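Local coordinates for ethanolamine utilization protein EutL (Clostridium perfringens E str. JGS1987, PDB 4TME) that forms trimeric tiles of the ethanolamine-utilization microcompartment shell and binds ethanolamine, whose binding probably controls opening of the transport pore, at residues C[33-38]-C[90-95]; C[154-159]-C[205-210]; C[166-171]-C[197-202]. All coordinates share one frame; numbering follows the deposited sequence.

Overall arrangement
Contact 1 lies in the first BMC domain, whereas contacts 2 and 3 both lie in the second, on the opposite side of the chain's centre; the centres of contacts 1 and 2 are 40 Å apart. Contacts 2 and 3 share helices 154-167 and 193-212, with centres 14 Å apart. Contact 2, near the start of the first helix, is buried and uses large side chains: valine, leucine, tyrosine and the methylenes of a glutamate. Contact 3, where that helix ends, is partly buried and depends mainly on alanine methyls. Contact 1, also partly buried, instead packs the start of a helix on one face of an inner strand. None has a direct hydrogen bond between its segments.

Contact 1: C[33-38]-C[90-95]; sequences HKSLGL and PSPAEV
V95, on the first turn of helix 92-106, packs against G37 and S35 of strand 35-41, placing the start of this helix on the four-stranded antiparallel sheet of the first BMC domain. The tight side is here. V95 was modelled in two conformers; in the one given, CG2, anti to the carbonyl carbon, comes 3.5 Å from S35 O, while CG1 is turned to the backbone at G37, which has no side chain to hold the helix off, an approach whose shortness is doubtful. I15 of strand 10-16 also packs on V95.

In the modelled conformer, S35 OG lies 3.3 Å from both N and CD of P92. This is packing and not a hydrogen bond: P92 N has no hydrogen to give, and as an amide nitrogen it is no useful acceptor. The helix start is capped within its own segment: S91 is the N-cap, and its OG accepts from E94 N at 3.2 Å with an N-H...O angle of 159°.

Before the helix the contact is looser and more open to solvent. K34 and S35 form a classic beta bulge opposite G89, and the K34 chain bends at chi2 (-71°), leading NZ away to a weak bond with P31 O. On this side K34 touches through the base of its chain, CB 3.7 Å and CG 3.8 Å from P90 O.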
ATOM      1  N   HIS C  33      25.318  -9.367 -15.227  1.00 41.00           N
ATOM      2  CA  HIS C  33      23.910  -9.766 -15.288  1.00 39.16           C
ATOM      3  C   HIS C  33      23.341  -9.586 -16.702  1.00 41.86           C
ATOM      4  O   HIS C  33      22.899  -8.495 -17.068  1.00 49.75           O
ATOM      5  CB  HIS C  33      23.079  -8.953 -14.306  1.00 36.17           C
ATOM      6  CG  HIS C  33      23.364  -9.256 -12.867  1.00 35.03           C
ATOM      7  ND1 HIS C  33      23.153  -8.344 -11.858  1.00 33.65           N
ATOM      8  CD2 HIS C  33      23.826 -10.379 -12.267  1.00 35.74           C
ATOM      9  CE1 HIS C  33      23.480  -8.886 -10.700  1.00 33.94           C
ATOM     10  NE2 HIS C  33      23.885 -10.123 -10.921  1.00 34.79           N
ATOM     11  N   LYS C  34      23.311 -10.662 -17.469  1.00 35.12           N
ATOM     12  CA  LYS C  34      22.910 -10.596 -18.872  1.00 33.98           C
ATOM     13  C   LYS C  34      21.509 -11.134 -19.125  1.00 30.01           C
ATOM     14  O   LYS C  34      20.894 -10.813 -20.141  1.00 31.75           O
ATOM     15  CB  LYS C  34      23.894 -11.388 -19.745  1.00 40.12           C
ATOM     16  CG  LYS C  34      25.347 -11.022 -19.551  1.00 47.33           C
ATOM     17  CD  LYS C  34      25.654  -9.652 -20.113  1.00 52.98           C
ATOM     18  CE  LYS C  34      27.158  -9.435 -20.214  1.00 58.41           C
ATOM     19  NZ  LYS C  34      27.490  -8.025 -20.555  1.00 62.88           N
ATOM     20  N   SER C  35      21.016 -11.944 -18.195  0.61 27.72           N
ATOM     21  CA  SER C  35      19.749 -12.642 -18.345  0.61 26.49           C
ATOM     22  C   SER C  35      18.958 -12.566 -17.062  0.61 25.04           C
ATOM     23  O   SER C  35      19.551 -12.585 -15.991  0.61 24.73           O
ATOM     24  CB  SER C  35      19.988 -14.097 -18.709  0.61 28.00           C
ATOM     25  OG  SER C  35      20.558 -14.186 -19.999  0.61 30.47           O
ATOM     26  N   LEU C  36      17.634 -12.487 -17.178  1.00 24.75           N
ATOM     27  CA  LEU C  36      16.745 -12.414 -16.013  1.00 24.31           C
ATOM     28  C   LEU C  36      15.746 -13.560 -15.984  1.00 24.90           C
ATOM     29  O   LEU C  36      15.246 -13.972 -17.021  1.00 25.63           O
ATOM     30  CB  LEU C  36      15.962 -11.095 -16.000  1.00 24.20           C
ATOM     31  CG  LEU C  36      16.774  -9.797 -16.082  1.00 25.42           C
ATOM     32  CD1 LEU C  36      15.783  -8.618 -16.119  1.00 26.72           C
ATOM     33  CD2 LEU C  36      17.735  -9.672 -14.928  1.00 25.62           C
ATOM     34  N   GLY C  37      15.453 -14.055 -14.789  1.00 24.76           N
ATOM     35  CA  GLY C  37      14.367 -14.991 -14.586  1.00 25.14           C
ATOM     36  C   GLY C  37      13.333 -14.301 -13.714  1.00 24.86           C
ATOM     37  O   GLY C  37      13.674 -13.745 -12.677  1.00 26.06           O
ATOM     38  N   LEU C  38      12.081 -14.321 -14.171  0.72 22.69           N
ATOM     39  CA  LEU C  38      10.956 -13.636 -13.547  0.72 22.35           C
ATOM     40  C   LEU C  38       9.993 -14.660 -12.945  0.72 22.34           C
ATOM     41  O   LEU C  38       9.647 -15.645 -13.617  0.72 22.45           O
ATOM     42  CB  LEU C  38      10.200 -12.790 -14.586  0.72 22.86           C
ATOM     43  CG  LEU C  38      10.948 -11.843 -15.532  0.72 24.07           C
ATOM     44  CD1 LEU C  38       9.996 -11.281 -16.599  0.72 26.40           C
ATOM     45  CD2 LEU C  38      11.587 -10.705 -14.763  0.72 23.17           C
ATOM     46  N   PRO C  90      24.496 -14.802 -15.661  1.00 27.70           N
ATOM     47  CA  PRO C  90      25.323 -14.546 -16.845  1.00 29.68           C
ATOM     48  C   PRO C  90      24.774 -15.139 -18.125  1.00 31.77           C
ATOM     49  O   PRO C  90      25.235 -14.762 -19.200  1.00 34.04           O
ATOM     50  CB  PRO C  90      26.653 -15.220 -16.490  1.00 30.90           C
ATOM     51  CG  PRO C  90      26.284 -16.292 -15.538  1.00 30.61           C
ATOM     52  CD  PRO C  90      25.177 -15.696 -14.710  1.00 27.74           C
ATOM     53  N   SER C  91      23.838 -16.071 -18.021  1.00 29.89           N
ATOM     54  CA  SER C  91      23.310 -16.738 -19.206  1.00 30.34           C
ATOM     55  C   SER C  91      21.897 -17.198 -18.960  1.00 29.02           C
ATOM     56  O   SER C  91      21.478 -17.356 -17.817  1.00 27.13           O
ATOM     57  CB  SER C  91      24.176 -17.949 -19.564  1.00 31.93           C
ATOM     58  OG  SER C  91      24.025 -18.944 -18.558  1.00 31.75           O
ATOM     59  N   PRO C  92      21.136 -17.414 -20.033  1.00 30.87           N
ATOM     60  CA  PRO C  92      19.825 -18.021 -19.854  1.00 31.05           C
ATOM     61  C   PRO C  92      19.897 -19.381 -19.168  1.00 29.14           C
ATOM     62  O   PRO C  92      18.994 -19.693 -18.404  1.00 29.45           O
ATOM     63  CB  PRO C  92      19.303 -18.152 -21.299  1.00 34.85           C
ATOM     64  CG  PRO C  92      20.029 -17.133 -22.055  1.00 35.53           C
ATOM     65  CD  PRO C  92      21.384 -17.046 -21.441  1.00 33.80           C
ATOM     66  N   ALA C  93      20.928 -20.188 -19.437  1.00 29.19           N
ATOM     67  CA  ALA C  93      21.030 -21.500 -18.806  1.00 29.15           C
ATOM     68  C   ALA C  93      21.109 -21.389 -17.276  1.00 27.94           C
ATOM     69  O   ALA C  93      20.474 -22.155 -16.563  1.00 28.53           O
ATOM     70  CB  ALA C  93      22.239 -22.260 -19.331  1.00 31.67           C
ATOM     71  N   GLU C  94      21.866 -20.429 -16.769  1.00 27.91           N
ATOM     72  CA  GLU C  94      21.971 -20.291 -15.319  1.00 28.26           C
ATOM     73  C   GLU C  94      20.653 -19.797 -14.709  1.00 26.49           C
ATOM     74  O   GLU C  94      20.231 -20.303 -13.666  1.00 26.43           O
ATOM     75  CB  GLU C  94      23.122 -19.359 -14.932  1.00 28.71           C
ATOM     76  CG  GLU C  94      24.525 -19.993 -15.106  1.00 29.61           C
ATOM     77  CD  GLU C  94      24.762 -21.263 -14.274  1.00 31.51           C
ATOM     78  OE1 GLU C  94      25.663 -22.066 -14.644  1.00 33.47           O
ATOM     79  OE2 GLU C  94      24.084 -21.458 -13.242  1.00 29.60           O
ATOM     80  N   VAL C  95      20.031 -18.814 -15.353  0.58 26.43           N
ATOM     81  CA  VAL C  95      18.720 -18.349 -14.933  0.58 26.35           C
ATOM     82  C   VAL C  95      17.730 -19.506 -14.892  0.58 25.39           C
ATOM     83  O   VAL C  95      17.037 -19.708 -13.905  0.58 24.90           O
ATOM     84  CB  VAL C  95      18.210 -17.251 -15.852  0.58 28.19           C
ATOM     85  CG1 VAL C  95      16.740 -16.961 -15.586  0.58 28.31           C
ATOM     86  CG2 VAL C  95      19.065 -16.008 -15.662  0.58 28.22           C
TER

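Contact 2: C[154-159]-C[205-210]; sequences PLEAMY and EAVQSV
V210 sets its two methyls against different partners on 154-159, the first turns of a helix that pairs with 193-212 in the second BMC domain. The segment axes approach to 8.7 Å, and their N-to-C directions differ by 135°, an inclined antiparallel crossing.

V210 CG1, anti to the backbone N (chi1 177°), meets L155 CD2 and E156 CG, each at 3.9 Å; both of these side chains run slantwise to the valine. V210 CG2 comes closer, 3.5 Å from Y159 CD2. Its approach to the ring is oblique, and the two side chains slide past each other in opposite directions. The ring is extended toward the second helix because Y159 CG is anti to its own backbone N (chi1 -178°), which brings the CD2-CE2 side to A206. The carbonyl O of A206 lies at the ring edge, near its plane, 4.0 Å from CD2, and A206 CB is at a similar range.

E156 contributes aliphatic carbons: its CB faces V207 CG1 at 4.1 Å, near the closest backbone approach, where the CA atoms of E156 and V207 are 5.3 Å apart. The third subunit packs on this region, its L79 on E156 and its K14 on Y159. At the tyrosine tip the bonding is slight: a water 2.7 Å from S209 OG, in one of two serine conformers, makes only a weak bond to Y159 OH.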
ATOM      1  N   PRO C 154      -0.056  -8.393  11.986  1.00 20.89           N
ATOM      2  CA  PRO C 154       0.666  -7.385  12.782  1.00 22.17           C
ATOM      3  C   PRO C 154       0.726  -7.606  14.309  1.00 22.15           C
ATOM      4  O   PRO C 154       1.844  -7.629  14.823  1.00 23.80           O
ATOM      5  CB  PRO C 154      -0.090  -6.093  12.430  1.00 23.35           C
ATOM      6  CG  PRO C 154      -0.497  -6.352  10.998  1.00 22.76           C
ATOM      7  CD  PRO C 154      -0.970  -7.758  11.016  1.00 20.89           C
ATOM      8  N   LEU C 155      -0.388  -7.729  15.019  1.00 21.59           N
ATOM      9  CA  LEU C 155      -0.306  -7.834  16.477  1.00 21.89           C
ATOM     10  C   LEU C 155       0.276  -9.193  16.886  1.00 22.39           C
ATOM     11  O   LEU C 155       1.114  -9.267  17.779  1.00 23.86           O
ATOM     12  CB  LEU C 155      -1.677  -7.586  17.112  1.00 21.80           C
ATOM     13  CG  LEU C 155      -1.745  -7.665  18.657  1.00 22.30           C
ATOM     14  CD1 LEU C 155      -2.788  -6.697  19.170  1.00 22.73           C
ATOM     15  CD2 LEU C 155      -2.067  -9.055  19.142  1.00 24.18           C
ATOM     16  N   GLU C 156      -0.170 -10.262  16.240  1.00 22.73           N
ATOM     17  CA  GLU C 156       0.364 -11.587  16.505  1.00 22.76           C
ATOM     18  C   GLU C 156       1.888 -11.571  16.348  1.00 21.95           C
ATOM     19  O   GLU C 156       2.617 -12.148  17.179  1.00 22.46           O
ATOM     20  CB  GLU C 156      -0.239 -12.631  15.533  1.00 21.87           C
ATOM     21  CG  GLU C 156      -1.735 -12.820  15.631  1.00 24.18           C
ATOM     22  CD  GLU C 156      -2.509 -11.978  14.630  1.00 25.76           C
ATOM     23  OE1 GLU C 156      -2.295 -10.748  14.580  1.00 25.82           O
ATOM     24  OE2 GLU C 156      -3.339 -12.562  13.891  1.00 26.16           O
ATOM     25  N   ALA C 157       2.353 -10.954  15.264  1.00 21.89           N
ATOM     26  CA  ALA C 157       3.788 -10.919  14.979  1.00 22.65           C
ATOM     27  C   ALA C 157       4.566 -10.214  16.090  1.00 23.69           C
ATOM     28  O   ALA C 157       5.617 -10.682  16.507  1.00 23.62           O
ATOM     29  CB  ALA C 157       4.068 -10.243  13.627  1.00 22.77           C
ATOM     30  N   MET C 158       4.070  -9.076  16.573  1.00 23.31           N
ATOM     31  CA  MET C 158       4.787  -8.346  17.624  1.00 23.79           C
ATOM     32  C   MET C 158       4.845  -9.140  18.930  1.00 23.40           C
ATOM     33  O   MET C 158       5.887  -9.233  19.580  1.00 24.38           O
ATOM     34  CB  MET C 158       4.131  -6.980  17.858  1.00 23.81           C
ATOM     35  CG  MET C 158       4.184  -6.026  16.632  1.00 24.16           C
ATOM     36  SD  MET C 158       5.813  -5.724  15.933  1.00 26.91           S
ATOM     37  CE  MET C 158       6.568  -4.949  17.339  1.00 44.16           C
ATOM     38  N   TYR C 159       3.716  -9.694  19.330  1.00 22.53           N
ATOM     39  CA  TYR C 159       3.629 -10.514  20.527  1.00 22.96           C
ATOM     40  C   TYR C 159       4.533 -11.736  20.415  1.00 23.83           C
ATOM     41  O   TYR C 159       5.280 -12.058  21.330  1.00 25.04           O
ATOM     42  CB  TYR C 159       2.167 -10.924  20.733  1.00 23.62           C
ATOM     43  CG  TYR C 159       1.885 -11.746  21.961  1.00 26.72           C
ATOM     44  CD1 TYR C 159       1.657 -11.134  23.186  1.00 31.53           C
ATOM     45  CD2 TYR C 159       1.788 -13.127  21.888  1.00 27.11           C
ATOM     46  CE1 TYR C 159       1.373 -11.876  24.301  1.00 35.60           C
ATOM     47  CE2 TYR C 159       1.501 -13.883  22.998  1.00 30.89           C
ATOM     48  CZ  TYR C 159       1.292 -13.252  24.204  1.00 36.43           C
ATOM     49  OH  TYR C 159       1.008 -14.006  25.316  1.00 41.67           O
ATOM     50  N   GLU C 205       3.919 -21.010  18.638  1.00 25.20           N
ATOM     51  CA  GLU C 205       3.094 -21.211  19.826  1.00 26.52           C
ATOM     52  C   GLU C 205       2.439 -19.896  20.232  1.00 26.32           C
ATOM     53  O   GLU C 205       1.248 -19.861  20.591  1.00 26.96           O
ATOM     54  CB  GLU C 205       3.932 -21.760  20.983  1.00 31.26           C
ATOM     55  CG  GLU C 205       3.098 -22.087  22.217  1.00 43.29           C
ATOM     56  CD  GLU C 205       3.939 -22.535  23.392  1.00 61.19           C
ATOM     57  OE1 GLU C 205       5.134 -22.839  23.189  1.00 68.04           O
ATOM     58  OE2 GLU C 205       3.401 -22.577  24.519  1.00 69.41           O
ATOM     59  N   ALA C 206       3.195 -18.803  20.145  1.00 27.89           N
ATOM     60  CA  ALA C 206       2.660 -17.501  20.545  1.00 27.99           C
ATOM     61  C   ALA C 206       1.578 -17.001  19.572  1.00 26.57           C
ATOM     62  O   ALA C 206       0.563 -16.442  19.997  1.00 26.07           O
ATOM     63  CB  ALA C 206       3.779 -16.481  20.657  1.00 27.56           C
ATOM     64  N   VAL C 207       1.772 -17.200  18.270  1.00 24.44           N
ATOM     65  CA  VAL C 207       0.747 -16.811  17.309  1.00 23.90           C
ATOM     66  C   VAL C 207      -0.528 -17.619  17.562  1.00 25.67           C
ATOM     67  O   VAL C 207      -1.634 -17.063  17.569  1.00 26.23           O
ATOM     68  CB  VAL C 207       1.207 -16.996  15.840  1.00 23.31           C
ATOM     69  CG1 VAL C 207       0.057 -16.665  14.900  1.00 24.98           C
ATOM     70  CG2 VAL C 207       2.403 -16.080  15.517  1.00 22.87           C
ATOM     71  N   GLN C 208      -0.382 -18.911  17.834  1.00 26.36           N
ATOM     72  CA  GLN C 208      -1.559 -19.748  18.053  1.00 27.28           C
ATOM     73  C   GLN C 208      -2.279 -19.283  19.316  1.00 28.19           C
ATOM     74  O   GLN C 208      -3.510 -19.314  19.393  1.00 28.91           O
ATOM     75  CB  GLN C 208      -1.179 -21.235  18.148  1.00 30.50           C
ATOM     76  CG  GLN C 208      -0.753 -21.755  16.772  1.00 36.50           C
ATOM     77  CD  GLN C 208      -0.674 -23.258  16.655  1.00 43.00           C
ATOM     78  OE1 GLN C 208      -0.961 -23.999  17.605  1.00 49.16           O
ATOM     79  NE2 GLN C 208      -0.304 -23.729  15.453  1.00 40.81           N
ATOM     80  N   SER C 209      -1.500 -18.838  20.292  0.65 29.10           N
ATOM     81  CA  SER C 209      -2.065 -18.372  21.551  0.65 29.83           C
ATOM     82  C   SER C 209      -2.952 -17.156  21.323  0.65 28.44           C
ATOM     83  O   SER C 209      -4.050 -17.076  21.881  0.65 29.20           O
ATOM     84  CB  SER C 209      -0.971 -18.029  22.558  0.65 31.06           C
ATOM     85  OG  SER C 209      -1.559 -17.517  23.745  0.65 32.02           O
ATOM     86  N   VAL C 210      -2.487 -16.220  20.499  1.00 25.66           N
ATOM     87  CA  VAL C 210      -3.264 -15.001  20.234  1.00 25.17           C
ATOM     88  C   VAL C 210      -4.510 -15.363  19.446  1.00 27.03           C
ATOM     89  O   VAL C 210      -5.616 -14.882  19.725  1.00 26.74           O
ATOM     90  CB  VAL C 210      -2.448 -13.928  19.464  1.00 24.81           C
ATOM     91  CG1 VAL C 210      -3.306 -12.711  19.155  1.00 24.75           C
ATOM     92  CG2 VAL C 210      -1.261 -13.483  20.299  1.00 25.70           C
TER
HETATM   93  O   HOH W   1      -1.897 -14.897  24.148  1.00 42.06           O

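Contact 3: C[166-171]-C[197-202]; sequences KAADVE and KAACDA
A168 and A199 meet at the flat group of this contact, the peptide plane joining A198 to A199; no aromatic ring takes part. A168 CB stands almost straight above one face of that plane, 3.7 Å from A199 N. The methyls of A198 and A199 flank the spot, and A168 CB lies 4.0 Å from each, so one methyl is seated between two on the surface of helix 193-212. The neighbouring pair, A167 CB and A202 CB, is closer still at 3.6 Å.

A168 is the first residue to leave helical geometry after helix 154-167, and the chain then passes through an inverse gamma turn centred on D169 toward strand 171-176. V170 thereby points back to the helix: its CG1, anti to the carbonyl carbon (chi1 -66°), lies 4.2 Å from A199 CB, and its side chain also packs on L189 of strand 185-191. The charged groups lie off the interface. K197 forms a salt bridge with D201 one turn along its own helix, whereas K166 reaches D162 and, on the third subunit, the carbonyl O of S17.

With alanine methyls as its main contact groups and no hydrogen bond across it, the junction rests on short-range van der Waals packing, which lets the end of one helix sit close to the other's backbone.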
ATOM      1  N   LYS C 166      12.783 -14.099  23.584  1.00 29.35           N
ATOM      2  CA  LYS C 166      13.004 -14.518  24.951  1.00 30.69           C
ATOM      3  C   LYS C 166      13.329 -16.014  25.062  1.00 32.26           C
ATOM      4  O   LYS C 166      14.040 -16.432  25.977  1.00 33.85           O
ATOM      5  CB  LYS C 166      11.784 -14.156  25.781  1.00 31.08           C
ATOM      6  CG  LYS C 166      11.761 -12.657  26.100  1.00 31.63           C
ATOM      7  CD  LYS C 166      10.409 -12.193  26.566  1.00 31.29           C
ATOM      8  CE  LYS C 166      10.492 -10.773  27.136  1.00 30.84           C
ATOM      9  NZ  LYS C 166       9.142 -10.295  27.480  1.00 29.08           N
ATOM     10  N   ALA C 167      12.836 -16.798  24.111  1.00 32.52           N
ATOM     11  CA  ALA C 167      12.904 -18.265  24.205  1.00 36.61           C
ATOM     12  C   ALA C 167      14.226 -18.849  23.742  1.00 37.37           C
ATOM     13  O   ALA C 167      14.575 -19.979  24.103  1.00 38.42           O
ATOM     14  CB  ALA C 167      11.788 -18.885  23.392  1.00 38.49           C
ATOM     15  N   ALA C 168      14.964 -18.094  22.953  1.00 36.16           N
ATOM     16  CA  ALA C 168      16.054 -18.671  22.191  1.00 39.04           C
ATOM     17  C   ALA C 168      17.239 -17.729  22.159  1.00 39.21           C
ATOM     18  O   ALA C 168      17.071 -16.512  22.212  1.00 37.32           O
ATOM     19  CB  ALA C 168      15.577 -18.987  20.778  1.00 39.59           C
ATOM     20  N   ASP C 169      18.432 -18.300  22.056  1.00 40.23           N
ATOM     21  CA  ASP C 169      19.654 -17.517  21.949  1.00 41.37           C
ATOM     22  C   ASP C 169      19.822 -17.024  20.519  1.00 38.15           C
ATOM     23  O   ASP C 169      20.678 -17.517  19.767  1.00 38.84           O
ATOM     24  CB  ASP C 169      20.873 -18.350  22.378  1.00 49.51           C
ATOM     25  CG  ASP C 169      22.117 -17.499  22.591  1.00 60.74           C
ATOM     26  OD1 ASP C 169      21.993 -16.257  22.589  1.00 60.88           O
ATOM     27  OD2 ASP C 169      23.219 -18.072  22.774  1.00 70.27           O
ATOM     28  N   VAL C 170      18.981 -16.063  20.148  1.00 36.29           N
ATOM     29  CA  VAL C 170      18.963 -15.503  18.798  1.00 35.92           C
ATOM     30  C   VAL C 170      19.101 -13.978  18.790  1.00 36.48           C
ATOM     31  O   VAL C 170      18.803 -13.300  19.788  1.00 38.74           O
ATOM     32  CB  VAL C 170      17.661 -15.886  18.058  1.00 35.02           C
ATOM     33  CG1 VAL C 170      17.626 -17.397  17.813  1.00 35.41           C
ATOM     34  CG2 VAL C 170      16.438 -15.413  18.828  1.00 36.24           C
ATOM     35  N   GLU C 171      19.578 -13.459  17.660  1.00 34.41           N
ATOM     36  CA  GLU C 171      19.788 -12.034  17.439  1.00 35.81           C
ATOM     37  C   GLU C 171      18.848 -11.525  16.370  1.00 34.18           C
ATOM     38  O   GLU C 171      18.572 -12.210  15.388  1.00 33.64           O
ATOM     39  CB  GLU C 171      21.220 -11.740  16.993  1.00 42.47           C
ATOM     40  CG  GLU C 171      22.306 -12.251  17.921  1.00 54.42           C
ATOM     41  CD  GLU C 171      23.690 -11.932  17.391  1.00 65.16           C
ATOM     42  OE1 GLU C 171      24.224 -12.728  16.579  1.00 68.68           O
ATOM     43  OE2 GLU C 171      24.235 -10.877  17.778  1.00 69.10           O
ATOM     44  N   LYS C 197      15.555 -22.948  15.509  1.00 31.94           N
ATOM     45  CA  LYS C 197      14.405 -23.841  15.620  1.00 33.42           C
ATOM     46  C   LYS C 197      13.582 -23.544  16.886  1.00 31.76           C
ATOM     47  O   LYS C 197      12.340 -23.536  16.859  1.00 31.77           O
ATOM     48  CB  LYS C 197      14.865 -25.297  15.617  1.00 39.98           C
ATOM     49  CG  LYS C 197      13.747 -26.305  15.833  1.00 49.36           C
ATOM     50  CD  LYS C 197      12.668 -26.194  14.763  1.00 58.10           C
ATOM     51  CE  LYS C 197      11.571 -27.238  14.970  1.00 65.56           C
ATOM     52  NZ  LYS C 197      10.395 -26.994  14.089  1.00 67.92           N
ATOM     53  N   ALA C 198      14.265 -23.262  17.985  1.00 31.87           N
ATOM     54  CA  ALA C 198      13.580 -22.922  19.235  1.00 31.89           C
ATOM     55  C   ALA C 198      12.796 -21.603  19.050  1.00 31.15           C
ATOM     56  O   ALA C 198      11.709 -21.427  19.601  1.00 30.43           O
ATOM     57  CB  ALA C 198      14.557 -22.798  20.361  1.00 33.84           C
ATOM     58  N   ALA C 199      13.352 -20.677  18.282  1.00 30.32           N
ATOM     59  CA  ALA C 199      12.674 -19.398  18.058  1.00 29.51           C
ATOM     60  C   ALA C 199      11.424 -19.641  17.204  1.00 29.25           C
ATOM     61  O   ALA C 199      10.348 -19.079  17.469  1.00 28.89           O
ATOM     62  CB  ALA C 199      13.614 -18.389  17.385  1.00 28.43           C
ATOM     63  N   CYS C 200      11.549 -20.504  16.199  1.00 28.43           N
ATOM     64  CA  CYS C 200      10.410 -20.823  15.340  1.00 27.96           C
ATOM     65  C   CYS C 200       9.285 -21.470  16.161  1.00 28.39           C
ATOM     66  O   CYS C 200       8.122 -21.107  16.002  1.00 27.73           O
ATOM     67  CB  CYS C 200      10.817 -21.768  14.202  1.00 28.99           C
ATOM     68  SG  CYS C 200      11.811 -20.994  12.913  1.00 28.97           S
ATOM     69  N   ASP C 201       9.642 -22.409  17.036  1.00 28.92           N
ATOM     70  CA  ASP C 201       8.640 -23.132  17.819  1.00 30.16           C
ATOM     71  C   ASP C 201       7.903 -22.157  18.736  1.00 29.39           C
ATOM     72  O   ASP C 201       6.676 -22.203  18.857  1.00 28.91           O
ATOM     73  CB  ASP C 201       9.275 -24.247  18.659  1.00 33.99           C
ATOM     74  CG  ASP C 201       9.798 -25.414  17.818  1.00 39.06           C
ATOM     75  OD1 ASP C 201       9.471 -25.521  16.607  1.00 40.35           O
ATOM     76  OD2 ASP C 201      10.540 -26.233  18.401  1.00 41.40           O
ATOM     77  N   ALA C 202       8.664 -21.279  19.382  1.00 29.58           N
ATOM     78  CA  ALA C 202       8.091 -20.294  20.301  1.00 29.79           C
ATOM     79  C   ALA C 202       7.210 -19.285  19.568  1.00 27.15           C
ATOM     80  O   ALA C 202       6.146 -18.891  20.082  1.00 27.28           O
ATOM     81  CB  ALA C 202       9.184 -19.574  21.046  1.00 31.36           C
TER